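Tryptophan synthase alpha chain (Chlamydia trachomatis, PDB 6V82) probably serves as the alpha subunit of tryptophan synthase, splitting indoleglycerol phosphate into indole and glyceraldehyde 3-phosphate in the last step of tryptophan biosynthesis. Local coordinates at residues G46-D51 with E69-E74; T75-V80 with L106-R111; T5-F8 with K12-I15; H216-N219 with G223-V226; D140-G145 with Y167-L172. All coordinates share one frame; numbering follows the deposited sequence.

The five contacts are spread round one eight-stranded beta/alpha barrel, the TIM-barrel fold of this family. Along the chain the order is interaction 3, 1, 2, 5 and 4, each closing before the next opens. Interactions 1 and 2 share helix 73-84, their centres about 12 Å apart: interaction 1 ties the loop after strand 42-46 to the lead-in of that helix, and interaction 2 packs the helix on helix 106-115. Interaction 2 touches interaction 5 where helix 106-115 packs on helix 136-144. Interaction 5 in turn reaches interaction 3 through Phe171 and Phe8, while interactions 3 and 4, about 11 Å apart, bring together the neighbouring strands 13-19 and 223-226, closing the barrel.

Interaction 1. Residues G46-D51 with E69-E74; sequences GFPFSD and ENLTSE
Leu71 pushes its CD2 methyl into the angle between Phe47 and Pro48. That one methyl lies 3.5 Å from Pro48 CG, and the distance from Phe47 CE2 to Leu71 CD2 is 3.7 Å. The phenyl ring slants across the leucine, and its far end reaches the next turn of chain, with Phe47 CZ 4.1 Å from Ser73 CA. Leucine suits this place because its branched end can fill a wedge between two rigid rings; it extends there with CG trans to the backbone N (chi1 179°). Ser73 is small enough to let the ring come close to its backbone, and its hydroxyl turns to an acidic side chain of another protein's chain, presumably the beta subunit.

The backbone round Leu71 is shaped by two helix ends. Asn70, with its positive phi, is the C-prime residue of a Schellman motif in which Leu71 N bonds to Ala66 O. Two residues later Thr72 is the N-cap of the next helix, its OG1 weakly accepting from Glu74 N at 3.2 Å. Leu71 is therefore held in a short link between helices.

Pro48, about 9 Å from the predicted proton acceptor Asp55 between side chains, also packs on helix 57-68. Phe47, just beyond strand 42-46, bonds through its backbone to Tyr95 of strand 92-96 and rests on Leu76 of helix 73-84.

Interaction 2. Residues T75-V80 with L106-R111; sequences TLLEIV and LDYLRR
Tyr108 OH donates to the carbonyl oxygen of Ser73, and Leu76 CD2 sits beside it, 3.5 Å from Tyr108 OH. In this beta/alpha barrel, helices 73-84 and 106-115 are outer helices that come before and after strand 92-96 in the chain, and they run nearly parallel, the short segments inclined by 21° with axes 11.7 Å apart. That wide spacing leaves room for large side chains, and a tyrosine serves it well: its ring is long enough to span the gap, and its hydroxyl ends on the carbonyl of Ser73, at the start of the facing helix. The ring is swung there by a first torsion of -176°, which places CG trans to the backbone N.

Leu77 packs between Tyr108 and Arg111. The leucine and the tyrosine run antiparallel alongside each other, with Leu77 CD1 3.9 Å from Tyr108 CE1, while the other leucine methyl, CD2, faces the backbone carbonyl of Arg111. Arginine fits at this partly exposed position because its guanidinium is flat and weakly solvated over its faces, so a methyl can lie there while the N-H groups bond in the plane. The chain bends at chi3 (76°) and lays the guanidinium across the leucine, and NH1 goes on to a salt bridge with Glu74, which probably helps to fix the rotation of the group. The leucine meets the guanidinium over the middle of one face, Leu77 CD1 lying 3.3 Å from Arg111 CZ.

Interaction 3. Residues T5-F8 with K12-I15; sequences TQVF and KLCI
Leu13 reaches from the start of strand 13-19 toward the residues that close helix 4-7, and its contacts grow denser with each atom outward. CB points at Val7 and Phe8, and a first torsion of -53° keeps CG beside the backbone N. Leu13 CG is the first to touch, 4.0 Å from Phe8 CE2. At the tip the branches separate. Leu13 CD1 lies over one face of the phenyl ring, 3.6 Å from its centroid and 16° off the normal, a CH-pi contact shifted toward the CD2-CE2 side of the ring, where it approaches Phe8 CD2 to 3.5 Å. Leu13 CD1 also meets Val7 CG1 at 3.7 Å and lies 3.4 Å from Val7 O. The other branch, Leu13 CD2, lies 3.7 Å from that carbonyl oxygen, Val7 O.

Helix 4-7 lies at the N-terminal end of the barrel strands, as in other alpha subunits, where such a first helix covers the bottom of the barrel. Phe8 is set among strand beginnings, touching Ile42 and Val203 and meeting the ring of Phe171. A flat aromatic residue suits the place because its face accepts the methyl, and a beta-branched valine packs beside it.

Since the contact rests on dispersion and a methyl against pi electrons, its strength should come from close fit and the exclusion of water rather than from directed polar bonds.

Interaction 4. Residues H216-N219 with G223-V226; sequences HVLN and GFIV
Phe224 receives Leu218 at the edge of its ring: Leu218 CD2 meets that edge in the ring plane, 3.6 Å from Phe224 CD1, while Leu218 CD1 lies off the plane beside CD1 and CE1 of the phenyl ring, 3.9 Å from Phe224 CE1. A first torsion of 66° sets the phenyl group between the backbone N and the carbonyl carbon, turned toward the helix. Leu218 CD2 also rests on the backbone of Gly223, 3.6 Å from Gly223 CA, from the side opposite to where a CB would point. Val217 approaches with one branch, its CG1 4.0 Å from Phe224 CB and 3.8 Å from Gly223 O.

These residues lie where a short loop leads from helix 211-218 into strand 223-226, the last strand of the TIM barrel. The strand is hydrogen-bonded through its backbone to strand 13-19, with Phe224 pairing to Leu13 and Ile15. Phe224 points outward to the helix layer, where it also touches Cys14 of strand 13-19, Ile208 of a loop and Val250 of helix 241-250. Val217, in turn, packs on Ile208 and on Asp204 of strand 202-205, its compact beta-branched shape fitting the narrow gap between helix and strand.

Interaction 5. Residues D140-G145 with Y167-L172; sequences DLLAVG and YARGFL
A first torsion of -71° places CG of Leu142 beside its own backbone N, and a sharp bend in Arg169 at chi2 (-70°) folds the guanidinium back to meet it. The two side chains cross at about a right angle. Leu142 CD2 then lies over one face of the guanidinium, toward its rim, and is 3.9 Å from Arg169 CG; the other branch, Leu142 CD1, comes 3.7 Å from Arg169 NH2. That same CD1 stands at the edge of the tyrosine ring, 4.1 Å from Tyr167 CD1. Leucine is well chosen, for one methyl can serve the aromatic edge while both methyls touch the arginine.

The flat head of Arg169 is held by polar bonds pointing away from the leucine. Arg169 NH1 donates to Ala168 O at 3.0 Å with a nearly straight N-H...O angle of 166°, the oxygen lying in the guanidinium plane although the donor stands well above the carbonyl plane; Glu166 O is a second acceptor for NH1. Tyr167 is anchored at its hydroxyl by Glu139 and by Ser135 N.

Both partners sit at helix ends. Helix 136-144 finishes in a Schellman motif at Gly145, whose N bonds to Leu142 O at 3.2 Å and whose positive phi suits glycine, and helix 158-167 gives way to the loop that leads into barrel strand 172-175. The contact thus packs two outer helix ends together. Because NH1 makes its bond to Ala168 O in the guanidinium plane, the face can probably take the leucine methyl at little polar cost.

Interaction 1. Residues G46-D51 with E69-E74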
# COMPACT_ATOMS: atom_id res chain seq x y z
N GLY A 46 -14.41 33.80 -30.12
CA GLY A 46 -13.55 33.14 -29.16
C GLY A 46 -12.26 32.63 -29.76
O GLY A 46 -12.28 31.87 -30.74
N PHE A 47 -11.13 33.10 -29.23
CA PHE A 47 -9.83 32.48 -29.46
C PHE A 47 -9.80 31.20 -28.63
O PHE A 47 -9.78 31.27 -27.39
CB PHE A 47 -8.70 33.45 -29.07
CG PHE A 47 -7.34 33.12 -29.69
CD1 PHE A 47 -6.44 34.14 -29.98
CD2 PHE A 47 -6.96 31.81 -29.94
CE1 PHE A 47 -5.18 33.87 -30.54
CE2 PHE A 47 -5.70 31.52 -30.50
CZ PHE A 47 -4.81 32.56 -30.79
N PRO A 48 -9.87 30.02 -29.25
CA PRO A 48 -9.95 28.79 -28.46
C PRO A 48 -8.65 28.53 -27.72
O PRO A 48 -7.56 28.70 -28.27
CB PRO A 48 -10.23 27.71 -29.52
CG PRO A 48 -9.69 28.30 -30.77
CD PRO A 48 -9.97 29.76 -30.69
N PHE A 49 -8.78 28.13 -26.46
CA PHE A 49 -7.64 27.86 -25.61
C PHE A 49 -7.69 26.41 -25.17
O PHE A 49 -8.77 25.84 -25.00
CB PHE A 49 -7.63 28.80 -24.39
CG PHE A 49 -6.43 28.65 -23.51
CD1 PHE A 49 -5.15 28.64 -24.05
CD2 PHE A 49 -6.57 28.52 -22.14
CE1 PHE A 49 -4.05 28.50 -23.22
CE2 PHE A 49 -5.47 28.38 -21.31
CZ PHE A 49 -4.21 28.36 -21.85
N SER A 50 -6.51 25.81 -24.99
CA SER A 50 -6.47 24.40 -24.64
C SER A 50 -7.01 24.14 -23.23
O SER A 50 -7.34 23.00 -22.91
CB SER A 50 -5.04 23.88 -24.74
OG SER A 50 -4.23 24.47 -23.74
N ASP A 51 -7.08 25.16 -22.38
CA ASP A 51 -7.43 24.97 -20.97
C ASP A 51 -8.35 26.08 -20.49
O ASP A 51 -8.04 26.80 -19.54
CB ASP A 51 -6.17 24.88 -20.12
CG ASP A 51 -5.48 23.53 -20.27
OD1 ASP A 51 -5.71 22.63 -19.41
OD2 ASP A 51 -4.74 23.36 -21.27
N GLU A 69 -9.03 21.17 -35.30
CA GLU A 69 -9.11 21.60 -36.69
C GLU A 69 -8.09 22.69 -37.00
O GLU A 69 -8.26 23.41 -37.99
CB GLU A 69 -10.53 22.06 -37.01
CG GLU A 69 -11.56 21.01 -36.65
CD GLU A 69 -12.96 21.43 -37.02
OE1 GLU A 69 -13.19 21.72 -38.21
OE2 GLU A 69 -13.84 21.45 -36.12
N ASN A 70 -7.07 22.83 -36.15
CA ASN A 70 -5.87 23.59 -36.47
C ASN A 70 -6.12 25.09 -36.53
O ASN A 70 -5.57 25.77 -37.39
CB ASN A 70 -5.23 23.10 -37.77
CG ASN A 70 -4.79 21.66 -37.70
OD1 ASN A 70 -4.11 21.25 -36.75
ND2 ASN A 70 -5.17 20.86 -38.69
N LEU A 71 -6.95 25.62 -35.63
CA LEU A 71 -6.98 27.06 -35.49
C LEU A 71 -5.64 27.54 -34.94
O LEU A 71 -5.12 26.99 -33.96
CB LEU A 71 -8.12 27.53 -34.58
CG LEU A 71 -7.96 29.07 -34.53
CD1 LEU A 71 -9.20 29.82 -34.98
CD2 LEU A 71 -7.47 29.58 -33.17
N THR A 72 -5.07 28.55 -35.58
CA THR A 72 -3.81 29.15 -35.18
C THR A 72 -4.01 30.65 -35.06
O THR A 72 -5.04 31.20 -35.48
CB THR A 72 -2.70 28.87 -36.18
OG1 THR A 72 -3.02 29.50 -37.43
CG2 THR A 72 -2.52 27.36 -36.37
N SER A 73 -3.00 31.33 -34.51
CA SER A 73 -3.08 32.79 -34.45
C SER A 73 -3.13 33.40 -35.84
O SER A 73 -3.61 34.53 -35.99
CB SER A 73 -1.90 33.35 -33.65
OG SER A 73 -0.67 32.96 -34.21
N GLU A 74 -2.69 32.67 -36.87
CA GLU A 74 -2.73 33.13 -38.25
C GLU A 74 -4.09 32.90 -38.91
O GLU A 74 -4.59 33.79 -39.61
CB GLU A 74 -1.63 32.45 -39.06
CG GLU A 74 -0.21 32.92 -38.74
CD GLU A 74 -0.01 34.43 -38.91
OE1 GLU A 74 -0.36 34.98 -39.98
OE2 GLU A 74 0.49 35.06 -37.96

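Interaction 2. Residues T75-V80 with L106-R111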
# COMPACT_ATOMS: atom_id res chain seq x y z
N THR A 75 -4.72 31.72 -38.74
CA THR A 75 -6.02 31.52 -39.38
C THR A 75 -7.11 32.32 -38.68
O THR A 75 -8.15 32.59 -39.29
CB THR A 75 -6.43 30.05 -39.43
OG1 THR A 75 -6.73 29.58 -38.11
CG2 THR A 75 -5.34 29.19 -40.04
N LEU A 76 -6.89 32.69 -37.42
CA LEU A 76 -7.80 33.63 -36.76
C LEU A 76 -7.85 34.96 -37.51
O LEU A 76 -8.93 35.53 -37.70
CB LEU A 76 -7.38 33.82 -35.30
CG LEU A 76 -8.12 34.90 -34.50
CD1 LEU A 76 -9.57 34.53 -34.22
CD2 LEU A 76 -7.39 35.15 -33.20
N LEU A 77 -6.69 35.45 -37.97
CA LEU A 77 -6.66 36.63 -38.82
C LEU A 77 -7.43 36.40 -40.11
O LEU A 77 -8.17 37.28 -40.56
CB LEU A 77 -5.22 37.05 -39.12
CG LEU A 77 -4.42 37.54 -37.91
CD1 LEU A 77 -3.02 37.94 -38.33
CD2 LEU A 77 -5.12 38.70 -37.22
N GLU A 78 -7.25 35.22 -40.74
CA GLU A 78 -8.04 34.89 -41.92
C GLU A 78 -9.53 34.96 -41.63
O GLU A 78 -10.31 35.44 -42.46
CB GLU A 78 -7.74 33.48 -42.41
CG GLU A 78 -6.46 33.24 -43.09
CD GLU A 78 -6.45 31.84 -43.67
OE1 GLU A 78 -7.43 31.48 -44.37
OE2 GLU A 78 -5.48 31.09 -43.37
N ILE A 79 -9.94 34.42 -40.48
CA ILE A 79 -11.36 34.41 -40.12
C ILE A 79 -11.88 35.83 -39.98
O ILE A 79 -12.93 36.17 -40.54
CB ILE A 79 -11.56 33.62 -38.81
CG1 ILE A 79 -11.40 32.13 -39.08
CG2 ILE A 79 -12.93 33.93 -38.22
CD1 ILE A 79 -11.32 31.33 -37.83
N VAL A 80 -11.17 36.67 -39.23
CA VAL A 80 -11.60 38.05 -39.04
C VAL A 80 -11.64 38.78 -40.37
O VAL A 80 -12.56 39.56 -40.64
CB VAL A 80 -10.69 38.76 -38.03
CG1 VAL A 80 -11.07 40.25 -37.96
CG2 VAL A 80 -10.80 38.10 -36.68
N LEU A 106 3.37 42.87 -29.72
CA LEU A 106 2.61 44.08 -30.00
C LEU A 106 2.18 44.13 -31.46
O LEU A 106 1.07 44.59 -31.78
CB LEU A 106 3.44 45.31 -29.64
CG LEU A 106 2.66 46.62 -29.68
CD1 LEU A 106 1.49 46.56 -28.72
CD2 LEU A 106 3.58 47.76 -29.33
N ASP A 107 3.03 43.63 -32.36
CA ASP A 107 2.70 43.69 -33.78
C ASP A 107 1.48 42.83 -34.09
O ASP A 107 0.68 43.18 -34.97
CB ASP A 107 3.89 43.24 -34.62
CG ASP A 107 3.58 43.28 -36.10
OD1 ASP A 107 3.52 44.40 -36.67
OD2 ASP A 107 3.35 42.20 -36.68
N TYR A 108 1.31 41.71 -33.40
CA TYR A 108 0.14 40.89 -33.64
C TYR A 108 -1.13 41.63 -33.23
O TYR A 108 -2.17 41.50 -33.89
CB TYR A 108 0.25 39.57 -32.90
CG TYR A 108 -0.90 38.64 -33.19
CD1 TYR A 108 -0.98 37.95 -34.39
CD2 TYR A 108 -1.94 38.47 -32.26
CE1 TYR A 108 -2.05 37.11 -34.66
CE2 TYR A 108 -3.00 37.63 -32.52
CZ TYR A 108 -3.04 36.95 -33.72
OH TYR A 108 -4.09 36.11 -33.98
N LEU A 109 -1.06 42.43 -32.16
CA LEU A 109 -2.21 43.23 -31.78
C LEU A 109 -2.59 44.22 -32.88
O LEU A 109 -3.78 44.37 -33.21
CB LEU A 109 -1.93 43.98 -30.48
CG LEU A 109 -1.79 43.09 -29.24
CD1 LEU A 109 -1.53 43.95 -28.02
CD2 LEU A 109 -3.02 42.19 -29.05
N ARG A 110 -1.59 44.89 -33.46
CA ARG A 110 -1.85 45.76 -34.61
C ARG A 110 -2.45 44.99 -35.77
O ARG A 110 -3.39 45.47 -36.42
CB ARG A 110 -0.56 46.45 -35.05
CG ARG A 110 -0.18 47.62 -34.17
CD ARG A 110 1.00 48.39 -34.72
NE ARG A 110 2.22 47.61 -34.64
CZ ARG A 110 3.21 47.88 -33.80
NH1 ARG A 110 4.29 47.09 -33.78
NH2 ARG A 110 3.12 48.94 -33.01
N ARG A 111 -1.95 43.78 -36.04
CA ARG A 111 -2.52 42.98 -37.12
C ARG A 111 -3.97 42.62 -36.83
O ARG A 111 -4.80 42.57 -37.75
CB ARG A 111 -1.67 41.73 -37.37
CG ARG A 111 -0.27 42.03 -37.92
CD ARG A 111 0.61 40.77 -37.99
NE ARG A 111 0.22 39.92 -39.11
CZ ARG A 111 0.18 38.58 -39.08
NH1 ARG A 111 0.48 37.92 -37.96
NH2 ARG A 111 -0.20 37.91 -40.18

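Interaction 3. Residues T5-F8 with K12-I15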
# COMPACT_ATOMS: atom_id res chain seq x y z
N THR A 5 -18.46 52.22 -29.45
CA THR A 5 -19.21 53.36 -28.93
C THR A 5 -20.32 53.77 -29.90
O THR A 5 -21.42 54.14 -29.47
CB THR A 5 -18.27 54.54 -28.66
OG1 THR A 5 -17.86 55.13 -29.90
CG2 THR A 5 -17.04 54.06 -27.90
N GLN A 6 -20.06 53.68 -31.21
CA GLN A 6 -21.10 53.97 -32.19
C GLN A 6 -22.28 53.02 -32.03
O GLN A 6 -23.44 53.46 -31.99
CB GLN A 6 -20.54 53.91 -33.61
CG GLN A 6 -19.91 55.21 -34.11
CD GLN A 6 -20.92 56.35 -34.23
OE1 GLN A 6 -20.92 57.29 -33.43
NE2 GLN A 6 -21.79 56.27 -35.25
N VAL A 7 -22.02 51.72 -31.93
CA VAL A 7 -23.11 50.75 -31.98
C VAL A 7 -24.01 50.87 -30.76
O VAL A 7 -25.20 50.56 -30.83
CB VAL A 7 -22.56 49.32 -32.16
CG1 VAL A 7 -21.96 48.79 -30.87
CG2 VAL A 7 -23.66 48.40 -32.65
N PHE A 8 -23.48 51.33 -29.63
CA PHE A 8 -24.30 51.47 -28.43
C PHE A 8 -25.10 52.76 -28.41
O PHE A 8 -25.85 52.99 -27.45
CB PHE A 8 -23.42 51.37 -27.18
CG PHE A 8 -23.19 49.96 -26.71
CD1 PHE A 8 -21.97 49.33 -26.91
CD2 PHE A 8 -24.21 49.25 -26.10
CE1 PHE A 8 -21.77 48.03 -26.49
CE2 PHE A 8 -24.02 47.95 -25.68
CZ PHE A 8 -22.79 47.34 -25.88
N LYS A 12 -30.10 48.40 -26.56
CA LYS A 12 -30.49 47.00 -26.39
C LYS A 12 -29.95 46.14 -27.54
O LYS A 12 -30.67 45.71 -28.44
CB LYS A 12 -32.01 46.87 -26.26
CG LYS A 12 -32.65 47.93 -25.35
CD LYS A 12 -34.14 47.64 -25.10
CE LYS A 12 -34.86 47.16 -26.36
NZ LYS A 12 -34.86 48.15 -27.47
N LEU A 13 -28.65 45.88 -27.45
CA LEU A 13 -27.90 45.14 -28.45
C LEU A 13 -27.82 43.65 -28.09
O LEU A 13 -27.90 43.27 -26.92
CB LEU A 13 -26.50 45.71 -28.59
CG LEU A 13 -26.41 47.22 -28.84
CD1 LEU A 13 -24.97 47.61 -29.09
CD2 LEU A 13 -27.30 47.63 -30.02
N CYS A 14 -27.66 42.82 -29.10
CA CYS A 14 -27.46 41.39 -28.90
C CYS A 14 -26.03 41.03 -29.27
O CYS A 14 -25.61 41.26 -30.40
CB CYS A 14 -28.43 40.56 -29.74
SG CYS A 14 -27.90 38.82 -29.82
N ILE A 15 -25.30 40.46 -28.31
CA ILE A 15 -23.95 39.94 -28.55
C ILE A 15 -24.05 38.44 -28.78
O ILE A 15 -24.70 37.72 -28.01
CB ILE A 15 -23.01 40.25 -27.38
CG1 ILE A 15 -23.02 41.74 -27.04
CG2 ILE A 15 -21.60 39.75 -27.68
CD1 ILE A 15 -22.30 42.09 -25.74

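Interaction 4. Residues H216-N219 with G223-V226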
# COMPACT_ATOMS: atom_id res chain seq x y z
N HIS A 216 -36.14 40.42 -20.58
CA HIS A 216 -36.02 40.71 -19.16
C HIS A 216 -34.70 41.42 -18.85
O HIS A 216 -34.68 42.42 -18.13
CB HIS A 216 -36.13 39.41 -18.36
CG HIS A 216 -35.99 39.61 -16.89
ND1 HIS A 216 -37.01 40.11 -16.11
CD2 HIS A 216 -34.95 39.38 -16.05
CE1 HIS A 216 -36.61 40.18 -14.85
NE2 HIS A 216 -35.37 39.74 -14.79
N VAL A 217 -33.60 40.90 -19.39
CA VAL A 217 -32.28 41.47 -19.13
C VAL A 217 -32.20 42.91 -19.64
O VAL A 217 -31.63 43.79 -18.98
CB VAL A 217 -31.19 40.58 -19.76
CG1 VAL A 217 -29.88 41.35 -19.92
CG2 VAL A 217 -30.98 39.34 -18.91
N LEU A 218 -32.79 43.19 -20.81
CA LEU A 218 -32.69 44.50 -21.44
C LEU A 218 -33.43 45.60 -20.67
O LEU A 218 -33.23 46.78 -20.98
CB LEU A 218 -33.20 44.43 -22.88
CG LEU A 218 -32.40 43.53 -23.82
CD1 LEU A 218 -33.12 43.33 -25.14
CD2 LEU A 218 -30.99 44.05 -24.05
N ASN A 219 -34.27 45.25 -19.69
CA ASN A 219 -34.89 46.26 -18.83
C ASN A 219 -33.86 47.12 -18.11
O ASN A 219 -34.12 48.29 -17.81
CB ASN A 219 -35.79 45.60 -17.78
CG ASN A 219 -37.19 45.32 -18.30
OD1 ASN A 219 -37.77 46.12 -19.04
ND2 ASN A 219 -37.75 44.18 -17.89
N GLY A 223 -27.33 45.52 -23.14
CA GLY A 223 -27.40 44.44 -24.11
C GLY A 223 -27.42 43.12 -23.39
O GLY A 223 -27.28 43.06 -22.16
N PHE A 224 -27.61 42.06 -24.16
CA PHE A 224 -27.51 40.70 -23.63
C PHE A 224 -26.59 39.89 -24.54
O PHE A 224 -26.42 40.21 -25.72
CB PHE A 224 -28.89 40.03 -23.52
CG PHE A 224 -29.55 39.79 -24.84
CD1 PHE A 224 -30.27 40.80 -25.46
CD2 PHE A 224 -29.47 38.55 -25.46
CE1 PHE A 224 -30.89 40.58 -26.68
CE2 PHE A 224 -30.09 38.32 -26.67
CZ PHE A 224 -30.80 39.34 -27.29
N ILE A 225 -26.00 38.84 -23.98
CA ILE A 225 -25.09 37.99 -24.72
C ILE A 225 -25.69 36.59 -24.82
O ILE A 225 -26.19 36.05 -23.83
CB ILE A 225 -23.68 37.97 -24.09
CG1 ILE A 225 -22.78 36.98 -24.82
CG2 ILE A 225 -23.74 37.65 -22.61
CD1 ILE A 225 -21.32 37.08 -24.41
N VAL A 226 -25.67 36.04 -26.02
CA VAL A 226 -26.00 34.65 -26.28
C VAL A 226 -24.67 33.91 -26.37
O VAL A 226 -24.01 33.90 -27.41
CB VAL A 226 -26.81 34.49 -27.58
CG1 VAL A 226 -27.11 33.03 -27.83
CG2 VAL A 226 -28.07 35.34 -27.54

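Interaction 5. Residues D140-G145 with Y167-L172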
# COMPACT_ATOMS: atom_id res chain seq x y z
N ASP A 140 -0.82 47.93 -23.98
CA ASP A 140 -0.59 47.55 -25.37
C ASP A 140 -1.86 47.65 -26.20
O ASP A 140 -1.82 48.07 -27.36
CB ASP A 140 -0.01 46.13 -25.44
CG ASP A 140 1.49 46.07 -25.08
OD1 ASP A 140 2.06 47.08 -24.62
OD2 ASP A 140 2.09 44.98 -25.25
N LEU A 141 -3.01 47.25 -25.62
CA LEU A 141 -4.29 47.38 -26.33
C LEU A 141 -4.60 48.83 -26.64
O LEU A 141 -4.95 49.18 -27.77
CB LEU A 141 -5.42 46.78 -25.50
CG LEU A 141 -5.55 45.26 -25.39
CD1 LEU A 141 -6.86 44.92 -24.68
CD2 LEU A 141 -5.50 44.61 -26.75
N LEU A 142 -4.48 49.70 -25.63
CA LEU A 142 -4.76 51.11 -25.82
C LEU A 142 -3.82 51.71 -26.86
O LEU A 142 -4.23 52.54 -27.67
CB LEU A 142 -4.63 51.86 -24.50
CG LEU A 142 -5.74 51.57 -23.51
CD1 LEU A 142 -5.58 52.46 -22.30
CD2 LEU A 142 -7.07 51.79 -24.18
N ALA A 143 -2.55 51.28 -26.85
CA ALA A 143 -1.56 51.87 -27.74
C ALA A 143 -1.90 51.62 -29.21
O ALA A 143 -1.56 52.44 -30.06
CB ALA A 143 -0.17 51.32 -27.42
N VAL A 144 -2.58 50.51 -29.51
CA VAL A 144 -2.91 50.19 -30.89
C VAL A 144 -4.36 50.49 -31.23
O VAL A 144 -4.77 50.25 -32.37
CB VAL A 144 -2.58 48.71 -31.21
CG1 VAL A 144 -1.17 48.37 -30.75
CG2 VAL A 144 -3.60 47.80 -30.58
N GLY A 145 -5.15 51.01 -30.29
CA GLY A 145 -6.52 51.39 -30.58
C GLY A 145 -7.57 50.32 -30.39
O GLY A 145 -8.69 50.48 -30.88
N TYR A 167 -8.58 51.46 -17.71
CA TYR A 167 -8.37 50.70 -18.94
C TYR A 167 -9.65 50.37 -19.71
O TYR A 167 -9.56 50.02 -20.89
CB TYR A 167 -7.62 49.40 -18.63
CG TYR A 167 -6.22 49.64 -18.10
CD1 TYR A 167 -5.26 50.24 -18.91
CD2 TYR A 167 -5.87 49.28 -16.81
CE1 TYR A 167 -3.98 50.47 -18.44
CE2 TYR A 167 -4.59 49.51 -16.33
CZ TYR A 167 -3.65 50.11 -17.15
OH TYR A 167 -2.37 50.34 -16.70
N ALA A 168 -10.82 50.46 -19.09
CA ALA A 168 -12.05 50.06 -19.76
C ALA A 168 -12.39 51.01 -20.90
O ALA A 168 -12.31 52.23 -20.76
CB ALA A 168 -13.21 49.99 -18.78
N ARG A 169 -12.77 50.43 -22.04
CA ARG A 169 -13.25 51.17 -23.20
C ARG A 169 -14.40 50.39 -23.83
O ARG A 169 -14.55 49.18 -23.61
CB ARG A 169 -12.16 51.40 -24.26
CG ARG A 169 -10.90 52.11 -23.78
CD ARG A 169 -11.16 53.57 -23.46
NE ARG A 169 -9.91 54.29 -23.24
CZ ARG A 169 -9.34 54.44 -22.05
NH1 ARG A 169 -9.90 53.92 -20.96
NH2 ARG A 169 -8.19 55.11 -21.96
N GLY A 170 -15.19 51.07 -24.64
CA GLY A 170 -16.29 50.42 -25.33
C GLY A 170 -17.51 50.16 -24.46
O GLY A 170 -18.49 50.91 -24.51
N PHE A 171 -17.47 49.08 -23.68
CA PHE A 171 -18.53 48.76 -22.73
C PHE A 171 -17.94 47.83 -21.68
O PHE A 171 -16.86 47.26 -21.86
CB PHE A 171 -19.73 48.11 -23.42
CG PHE A 171 -19.45 46.73 -23.95
CD1 PHE A 171 -19.82 45.61 -23.23
CD2 PHE A 171 -18.80 46.57 -25.16
CE1 PHE A 171 -19.55 44.34 -23.71
CE2 PHE A 171 -18.53 45.29 -25.66
CZ PHE A 171 -18.91 44.18 -24.92
N LEU A 172 -18.67 47.70 -20.57
CA LEU A 172 -18.27 46.86 -19.45
C LEU A 172 -19.24 45.70 -19.32
O LEU A 172 -20.46 45.89 -19.36
CB LEU A 172 -18.26 47.63 -18.14
CG LEU A 172 -16.95 48.31 -17.78
CD1 LEU A 172 -17.18 49.18 -16.56
CD2 LEU A 172 -15.88 47.27 -17.52